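Local coordinates for CAIP (Helicobacter cinaedi, PDB 5LBH), which is a Dps-like mini-ferritin that binds iron and probably stores it, and participates in atherosclerotic inflammation by promoting macrophage differentiation into foam cells, at residues 27-31 against 32-36; 42-45 against 46-50; 101-104 against 105-109. All blocks are in the same frame, centred on the assembly; numbering follows the deposited sequence.

From the N terminus, helix 4-28 leads into contact 1, where residues 27-36 close the short turn into helix 34-61. Contact 2 follows in the middle of that second helix, and contact 3 lies well downstream in helix 89-116. The three come in series along the chain, without nesting or crossing, and contacts 2 and 3 each join successive turns of one helix. Contacts 1 and 2 share helix 34-61, with centres about 18 Å apart. Contacts 2 and 3 touch directly: Phe48 CE2 lies 3.5 Å from Phe103 CZ, tying helix 34-61 to helix 89-116. Contact 1 is remote from contact 3, their nearest atoms being about 17 Å apart.

Contact 1: 27-31 against 32-36; sequences WNVKG and MDFHP
Val29 and Phe34 meet across the turn that carries the chain from helix 4-28 into helix 34-61. The phenyl ring presents its CD1-CE1 edge to the backbone of Val29, whose carbonyl O lies near the ring plane, 3.2 Å from Phe34 CD1. The valine side chain reaches the same part of the ring from off that plane: Val29 CG1 is 3.5 Å from Phe34 CD1 and 3.6 Å from Phe34 CE1. Two torsions bring the groups together. Val29 CG1 stands between its own N and carbonyl carbon (chi1 60°), whereas Phe34 CG is turned anti to its N (chi1 166°), turning the ring back toward Val29. Val29 also packs on Ser89 and Ile92 of helix 89-116, and so lies between the turn and that helix.

Gly31 begins a type I beta turn ending at Phe34; at its phi of 103° a side chain would press against the carbonyl O of Lys30, so the turn needs a glycine here. Asp33 takes the N-cap position of the new helix, although its carboxylate makes no capping bond. Around the turn, Asn28 and Lys30 form backbone hydrogen bonds with Phe87, while Met32 and Phe34 pack on Gln143 and Ser142 of a second subunit. Trp27 faces a third subunit, where its NE1 donates a hydrogen bond to OD2 of Asp53, a residue of the iron site; the bond is consistent with the indole orienting an iron-site carboxylate. With Phe34 itself about 8 Å from a bound iron, the segment forms the tight connection between the first two helices of a ferritin-like bundle, beside the intersubunit iron site characteristic of Dps proteins.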
loop_
_atom_site.group_PDB
_atom_site.type_symbol
_atom_site.label_atom_id
_atom_site.label_comp_id
_atom_site.label_asym_id
_atom_site.label_seq_id
_atom_site.Cartn_x
_atom_site.Cartn_y
_atom_site.Cartn_z
ATOM N N TRP A 27 25.791 17.593 8.360
ATOM C CA TRP A 27 25.534 19.010 8.119
ATOM C C TRP A 27 26.659 19.705 7.345
ATOM O O TRP A 27 26.395 20.656 6.600
ATOM C CB TRP A 27 25.346 19.743 9.445
ATOM C CG TRP A 27 24.197 19.304 10.271
ATOM C CD1 TRP A 27 22.976 18.883 9.828
ATOM C CD2 TRP A 27 24.140 19.277 11.706
ATOM N NE1 TRP A 27 22.167 18.578 10.899
ATOM C CE2 TRP A 27 22.854 18.812 12.062
ATOM C CE3 TRP A 27 25.057 19.585 12.720
ATOM C CZ2 TRP A 27 22.459 18.641 13.389
ATOM C CZ3 TRP A 27 24.674 19.420 14.034
ATOM C CH2 TRP A 27 23.379 18.949 14.363
ATOM N N ASN A 28 27.915 19.292 7.541
ATOM C CA ASN A 28 29.069 20.100 7.158
ATOM C C ASN A 28 29.918 19.455 6.067
ATOM O O ASN A 28 31.086 19.844 5.893
ATOM C CB ASN A 28 29.934 20.398 8.383
ATOM C CG ASN A 28 29.208 21.256 9.412
ATOM O OD1 ASN A 28 28.530 22.214 9.061
ATOM N ND2 ASN A 28 29.377 20.934 10.691
ATOM N N VAL A 29 29.386 18.441 5.371
ATOM C CA VAL A 29 30.060 17.907 4.193
ATOM C C VAL A 29 30.043 18.936 3.064
ATOM O O VAL A 29 29.049 19.643 2.845
ATOM C CB VAL A 29 29.435 16.558 3.773
ATOM C CG1 VAL A 29 27.948 16.695 3.442
ATOM C CG2 VAL A 29 30.169 15.986 2.581
ATOM N N LYS A 30 31.158 19.043 2.358
ATOM C CA LYS A 30 31.299 19.934 1.221
ATOM C C LYS A 30 31.748 19.097 0.038
ATOM O O LYS A 30 32.157 17.949 0.198
ATOM C CB LYS A 30 32.320 21.036 1.513
ATOM C CG LYS A 30 31.943 21.890 2.703
ATOM C CD LYS A 30 30.755 22.780 2.444
ATOM C CE LYS A 30 30.314 23.434 3.752
ATOM N NZ LYS A 30 31.469 23.840 4.633
ATOM N N GLY A 31 31.661 19.664 -1.159
ATOM C CA GLY A 31 32.225 19.034 -2.334
ATOM C C GLY A 31 31.176 18.372 -3.207
ATOM O O GLY A 31 30.008 18.230 -2.840
ATOM N N MET A 32 31.630 17.938 -4.390
ATOM C CA MET A 32 30.709 17.515 -5.445
ATOM C C MET A 32 29.855 16.332 -4.997
ATOM O O MET A 32 28.688 16.217 -5.384
ATOM C CB MET A 32 31.498 17.167 -6.712
ATOM C CG MET A 32 30.871 17.657 -8.035
ATOM S SD MET A 32 30.655 19.459 -8.240
ATOM C CE MET A 32 28.891 19.589 -8.521
ATOM N N ASP A 33 30.401 15.478 -4.143
ATOM C CA ASP A 33 29.737 14.268 -3.665
ATOM C C ASP A 33 28.949 14.571 -2.378
ATOM O O ASP A 33 28.825 13.772 -1.448
ATOM C CB ASP A 33 30.858 13.231 -3.508
ATOM C CG ASP A 33 30.429 11.879 -2.947
ATOM O OD1 ASP A 33 31.303 10.989 -2.967
ATOM O OD2 ASP A 33 29.292 11.653 -2.511
ATOM N N PHE A 34 28.362 15.781 -2.364
ATOM C CA PHE A 34 27.660 16.296 -1.186
ATOM C C PHE A 34 26.398 15.501 -0.888
ATOM O O PHE A 34 26.124 15.178 0.271
ATOM C CB PHE A 34 27.299 17.782 -1.352
ATOM C CG PHE A 34 26.297 18.273 -0.328
ATOM C CD1 PHE A 34 26.715 18.741 0.918
ATOM C CD2 PHE A 34 24.932 18.202 -0.578
ATOM C CE1 PHE A 34 25.782 19.158 1.899
ATOM C CE2 PHE A 34 23.993 18.603 0.404
ATOM C CZ PHE A 34 24.426 19.081 1.640
ATOM N N HIS A 35 25.592 15.209 -1.913
ATOM C CA HIS A 35 24.269 14.689 -1.598
ATOM C C HIS A 35 24.237 13.220 -1.172
ATOM O O HIS A 35 23.527 12.888 -0.207
ATOM C CB HIS A 35 23.304 14.880 -2.758
ATOM C CG HIS A 35 21.885 14.612 -2.363
ATOM N ND1 HIS A 35 21.128 13.581 -2.905
ATOM C CD2 HIS A 35 21.119 15.185 -1.402
ATOM C CE1 HIS A 35 19.939 13.568 -2.327
ATOM N NE2 HIS A 35 19.912 14.528 -1.414
ATOM N N PRO A 36 24.928 12.299 -1.858
ATOM C CA PRO A 36 25.006 10.938 -1.306
ATOM C C PRO A 36 25.555 10.913 0.113
ATOM O O PRO A 36 25.033 10.194 0.981
ATOM C CB PRO A 36 25.918 10.200 -2.300
ATOM C CG PRO A 36 26.509 11.220 -3.140
ATOM C CD PRO A 36 25.629 12.403 -3.149
#

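Contact 2: 42-45 against 46-50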
loop_
_atom_site.group_PDB
_atom_site.type_symbol
_atom_site.label_atom_id
_atom_site.label_comp_id
_atom_site.label_asym_id
_atom_site.label_seq_id
_atom_site.Cartn_x
_atom_site.Cartn_y
_atom_site.Cartn_z
ATOM N N GLN A 42 22.800 10.378 7.223
ATOM C CA GLN A 42 21.510 10.400 7.903
ATOM C C GLN A 42 21.049 8.981 8.234
ATOM O O GLN A 42 20.528 8.721 9.325
ATOM C CB GLN A 42 20.453 11.101 7.069
ATOM C CG GLN A 42 19.141 11.130 7.827
ATOM C CD GLN A 42 17.948 11.513 6.991
ATOM O OE1 GLN A 42 17.229 10.645 6.512
ATOM N NE2 GLN A 42 17.752 12.816 6.775
ATOM N N GLU A 43 21.254 8.047 7.310
ATOM C CA GLU A 43 20.954 6.649 7.585
ATOM C C GLU A 43 21.784 6.103 8.745
ATOM O O GLU A 43 21.288 5.304 9.550
ATOM C CB GLU A 43 21.187 5.824 6.324
ATOM C CG GLU A 43 20.226 6.168 5.222
ATOM C CD GLU A 43 20.493 5.366 3.973
ATOM O OE1 GLU A 43 19.523 5.091 3.225
ATOM O OE2 GLU A 43 21.673 5.006 3.743
ATOM N N ILE A 44 23.047 6.524 8.848
ATOM C CA ILE A 44 23.921 6.023 9.905
ATOM C C ILE A 44 23.479 6.532 11.276
ATOM O O ILE A 44 23.432 5.770 12.246
ATOM C CB ILE A 44 25.382 6.385 9.610
ATOM C CG1 ILE A 44 25.882 5.642 8.364
ATOM C CG2 ILE A 44 26.255 6.168 10.842
ATOM C CD1 ILE A 44 27.331 5.987 7.998
ATOM N N TYR A 45 23.179 7.823 11.405
ATOM C CA TYR A 45 22.823 8.247 12.753
ATOM C C TYR A 45 21.458 7.713 13.177
ATOM O O TYR A 45 21.226 7.556 14.378
ATOM C CB TYR A 45 22.926 9.780 12.917
ATOM C CG TYR A 45 21.971 10.714 12.175
ATOM C CD1 TYR A 45 20.585 10.699 12.408
ATOM C CD2 TYR A 45 22.470 11.693 11.302
ATOM C CE1 TYR A 45 19.717 11.594 11.743
ATOM C CE2 TYR A 45 21.626 12.590 10.654
ATOM C CZ TYR A 45 20.251 12.534 10.873
ATOM O OH TYR A 45 19.433 13.433 10.225
ATOM N N GLU A 46 20.578 7.376 12.231
ATOM C CA GLU A 46 19.309 6.755 12.604
ATOM C C GLU A 46 19.512 5.319 13.068
ATOM O O GLU A 46 18.818 4.864 13.982
ATOM C CB GLU A 46 18.322 6.794 11.428
ATOM C CG GLU A 46 17.716 8.183 11.163
ATOM C CD GLU A 46 16.949 8.292 9.822
ATOM O OE1 GLU A 46 16.949 7.325 9.017
ATOM O OE2 GLU A 46 16.372 9.375 9.557
ATOM N N GLN A 47 20.511 4.619 12.517
ATOM C CA GLN A 47 20.776 3.258 12.961
ATOM C C GLN A 47 21.420 3.235 14.344
ATOM O O GLN A 47 21.084 2.370 15.163
ATOM C CB GLN A 47 21.690 2.539 11.956
ATOM C CG GLN A 47 21.032 2.180 10.635
ATOM C CD GLN A 47 20.081 0.986 10.761
ATOM O OE1 GLN A 47 18.863 1.125 10.591
ATOM N NE2 GLN A 47 20.635 -0.194 11.052
ATOM N N PHE A 48 22.271 4.222 14.654
ATOM C CA PHE A 48 22.861 4.309 15.981
ATOM C C PHE A 48 21.906 4.885 17.013
ATOM O O PHE A 48 22.093 4.629 18.204
ATOM C CB PHE A 48 24.175 5.094 15.932
ATOM C CG PHE A 48 25.353 4.230 15.565
ATOM C CD1 PHE A 48 25.652 3.961 14.231
ATOM C CD2 PHE A 48 26.116 3.631 16.555
ATOM C CE1 PHE A 48 26.715 3.137 13.895
ATOM C CE2 PHE A 48 27.190 2.812 16.230
ATOM C CZ PHE A 48 27.487 2.563 14.900
ATOM N N ALA A 49 20.887 5.643 16.598
ATOM C CA ALA A 49 19.789 5.910 17.517
ATOM C C ALA A 49 19.129 4.612 17.953
ATOM O O ALA A 49 18.684 4.497 19.099
ATOM C CB ALA A 49 18.759 6.843 16.887
ATOM N N ASP A 50 19.119 3.599 17.072
ATOM C CA ASP A 50 18.463 2.345 17.407
ATOM C C ASP A 50 19.296 1.487 18.340
ATOM O O ASP A 50 18.760 0.980 19.330
ATOM C CB ASP A 50 18.163 1.564 16.135
ATOM C CG ASP A 50 16.917 2.058 15.425
ATOM O OD1 ASP A 50 16.083 2.739 16.070
ATOM O OD2 ASP A 50 16.771 1.751 14.222
#
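Ile44 and Phe48, one turn apart on helix 34-61, lie side by side and point the same way into the protein, with Ile44 CG2 4.1 Å from Phe48 CD1. The phenyl ring also turns an edge to the backbone, its plane running close to Ile44 O. That carbonyl accepts the Phe48 N-H at 3.1 Å in a fairly straight bond (159° at the hydrogen), and a weak second one from Gln47 N.

Tyr45 makes up the other buried part. With chi1 at 67° its CG stands between N and the carbonyl carbon, folding the ring back along the helix until Gln42 O sits 3.6 Å above its plane, over the ring centre. The same oxygen accepts the hydrogen bond from Glu46 N. This is the bundle-facing side of a long helix in the ferritin-like four-helix fold: Phe48 meets Phe18 edge-to-face, Tyr45 stacks on His23, and the tyrosine side chain comes within about 4 Å of a bound iron, where Tyr45 also packs on Asp53 of a neighbouring subunit.

Around the helix the packing gives way to polar, largely solvent-facing chains. Glu46, extended beyond CG, crosses the tyrosine at a slant, with Glu46 CG 4.0 Å from Tyr45 CE1 and its carboxylate nearly perpendicular to the ring (89°). It then reaches the end of Gln42; as modelled, Gln42 OE1 and Glu46 OE2 are two acceptors and form no hydrogen bond. Gln47 CG lies 3.3 Å from Glu43 O, and the chain bends beyond it, while Glu43 directs its carboxylate to a salt bridge with Lys39.

Contact 3: 101-104 against 105-109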
loop_
_atom_site.group_PDB
_atom_site.type_symbol
_atom_site.label_atom_id
_atom_site.label_comp_id
_atom_site.label_asym_id
_atom_site.label_seq_id
_atom_site.Cartn_x
_atom_site.Cartn_y
_atom_site.Cartn_z
ATOM N N GLU A 101 35.574 0.351 13.293
ATOM C CA GLU A 101 36.515 -0.648 13.783
ATOM C C GLU A 101 36.483 -0.697 15.298
ATOM O O GLU A 101 36.663 -1.762 15.903
ATOM C CB GLU A 101 37.941 -0.292 13.363
ATOM C CG GLU A 101 38.074 0.149 11.949
ATOM C CD GLU A 101 38.622 -0.911 11.075
ATOM O OE1 GLU A 101 38.224 -2.077 11.287
ATOM O OE2 GLU A 101 39.407 -0.565 10.156
ATOM N N TYR A 102 36.261 0.455 15.922
ATOM C CA TYR A 102 36.119 0.504 17.363
ATOM C C TYR A 102 34.848 -0.207 17.811
ATOM O O TYR A 102 34.887 -1.062 18.698
ATOM C CB TYR A 102 36.129 1.956 17.810
ATOM C CG TYR A 102 35.773 2.144 19.250
ATOM C CD1 TYR A 102 34.520 2.644 19.609
ATOM C CD2 TYR A 102 36.665 1.805 20.255
ATOM C CE1 TYR A 102 34.184 2.827 20.932
ATOM C CE2 TYR A 102 36.339 1.979 21.569
ATOM C CZ TYR A 102 35.095 2.489 21.911
ATOM O OH TYR A 102 34.757 2.662 23.241
ATOM N N PHE A 103 33.716 0.102 17.180
ATOM C CA PHE A 103 32.472 -0.584 17.522
ATOM C C PHE A 103 32.571 -2.078 17.239
ATOM O O PHE A 103 32.006 -2.888 17.980
ATOM C CB PHE A 103 31.294 0.037 16.767
ATOM C CG PHE A 103 30.747 1.303 17.396
ATOM C CD1 PHE A 103 30.009 1.259 18.573
ATOM C CD2 PHE A 103 30.958 2.544 16.797
ATOM C CE1 PHE A 103 29.469 2.434 19.135
ATOM C CE2 PHE A 103 30.442 3.709 17.345
ATOM C CZ PHE A 103 29.706 3.659 18.521
ATOM N N LEU A 104 33.293 -2.470 16.188
ATOM C CA LEU A 104 33.436 -3.898 15.914
ATOM C C LEU A 104 34.106 -4.619 17.087
ATOM O O LEU A 104 33.598 -5.645 17.562
ATOM C CB LEU A 104 34.203 -4.116 14.613
ATOM C CG LEU A 104 34.575 -5.558 14.284
ATOM C CD1 LEU A 104 33.360 -6.399 13.898
ATOM C CD2 LEU A 104 35.570 -5.557 13.150
ATOM N N LYS A 105 35.231 -4.076 17.595
ATOM C CA LYS A 105 35.869 -4.657 18.783
ATOM C C LYS A 105 34.888 -4.747 19.945
ATOM O O LYS A 105 34.753 -5.796 20.582
ATOM C CB LYS A 105 37.088 -3.841 19.207
ATOM C CG LYS A 105 38.372 -4.106 18.449
ATOM C CD LYS A 105 39.542 -3.432 19.166
ATOM C CE LYS A 105 39.477 -1.894 19.098
ATOM N NZ LYS A 105 40.054 -1.344 17.829
ATOM N N LEU A 106 34.161 -3.656 20.201
ATOM C CA LEU A 106 33.234 -3.596 21.325
ATOM C C LEU A 106 32.152 -4.675 21.225
ATOM O O LEU A 106 31.907 -5.417 22.186
ATOM C CB LEU A 106 32.604 -2.213 21.358
ATOM C CG LEU A 106 32.485 -1.468 22.666
ATOM C CD1 LEU A 106 33.830 -1.543 23.367
ATOM C CD2 LEU A 106 32.080 -0.026 22.367
ATOM N N PHE A 107 31.530 -4.815 20.051
ATOM C CA PHE A 107 30.482 -5.818 19.904
ATOM C C PHE A 107 31.051 -7.226 19.906
ATOM O O PHE A 107 30.405 -8.152 20.418
ATOM C CB PHE A 107 29.689 -5.582 18.624
ATOM C CG PHE A 107 28.637 -4.548 18.773
ATOM C CD1 PHE A 107 27.482 -4.816 19.511
ATOM C CD2 PHE A 107 28.801 -3.290 18.209
ATOM C CE1 PHE A 107 26.496 -3.857 19.652
ATOM C CE2 PHE A 107 27.817 -2.326 18.355
ATOM C CZ PHE A 107 26.667 -2.612 19.077
ATOM N N THR A 108 32.259 -7.403 19.373
ATOM C CA THR A 108 32.899 -8.710 19.439
ATOM C C THR A 108 33.138 -9.131 20.880
ATOM O O THR A 108 32.816 -10.257 21.268
ATOM C CB THR A 108 34.212 -8.693 18.663
ATOM O OG1 THR A 108 33.965 -8.232 17.328
ATOM C CG2 THR A 108 34.850 -10.066 18.653
ATOM N N GLU A 109 33.685 -8.235 21.697
ATOM C CA GLU A 109 33.955 -8.626 23.068
ATOM C C GLU A 109 32.658 -8.831 23.846
ATOM O O GLU A 109 32.580 -9.728 24.688
ATOM C CB GLU A 109 34.876 -7.603 23.730
ATOM C CG GLU A 109 35.298 -7.998 25.149
ATOM C CD GLU A 109 35.964 -9.404 25.225
ATOM O OE1 GLU A 109 36.590 -9.835 24.218
ATOM O OE2 GLU A 109 35.839 -10.061 26.291
#
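Regular alpha-helical hydrogen bonds link Glu101, Tyr102, Phe103 and Leu104 to Lys105, Leu106, Phe107 and Thr108 within helix 89-116, the N-H of Phe107 reaching Phe103 O at 2.9 Å with an angle of 168°. Leu104 O has two donors on Thr108: the backbone N, and OG1 at 2.6 Å, which approaches from above the carbonyl plane. The hydroxyl is placed there by a chi1 of -54°, with OG1 beside its own backbone N, and is thus folded back onto the preceding turn.

Tyr102 leans along the helix until Leu106 CD2 meets the outer part of its ring, 3.8 Å from Tyr102 CE1 and 3.9 Å from Tyr102 OH. Next to this pair, Phe103 CD1 and Phe107 CE2 make a looser contact at 4.2 Å, while the Phe107 ring turns its edge, at CD2, to Phe103 O.

Tyr102 OH is hydrogen-bonded to Asp14, and Leu106 touches the same residue of helix 4-28. Phe103 meets Phe48 of helix 34-61, whereas Phe107 touches Ile11 of helix 4-28 and Val130 and Leu133 of helix 120-144, so that this helix contacts all three of its partners in the four-helix bundle.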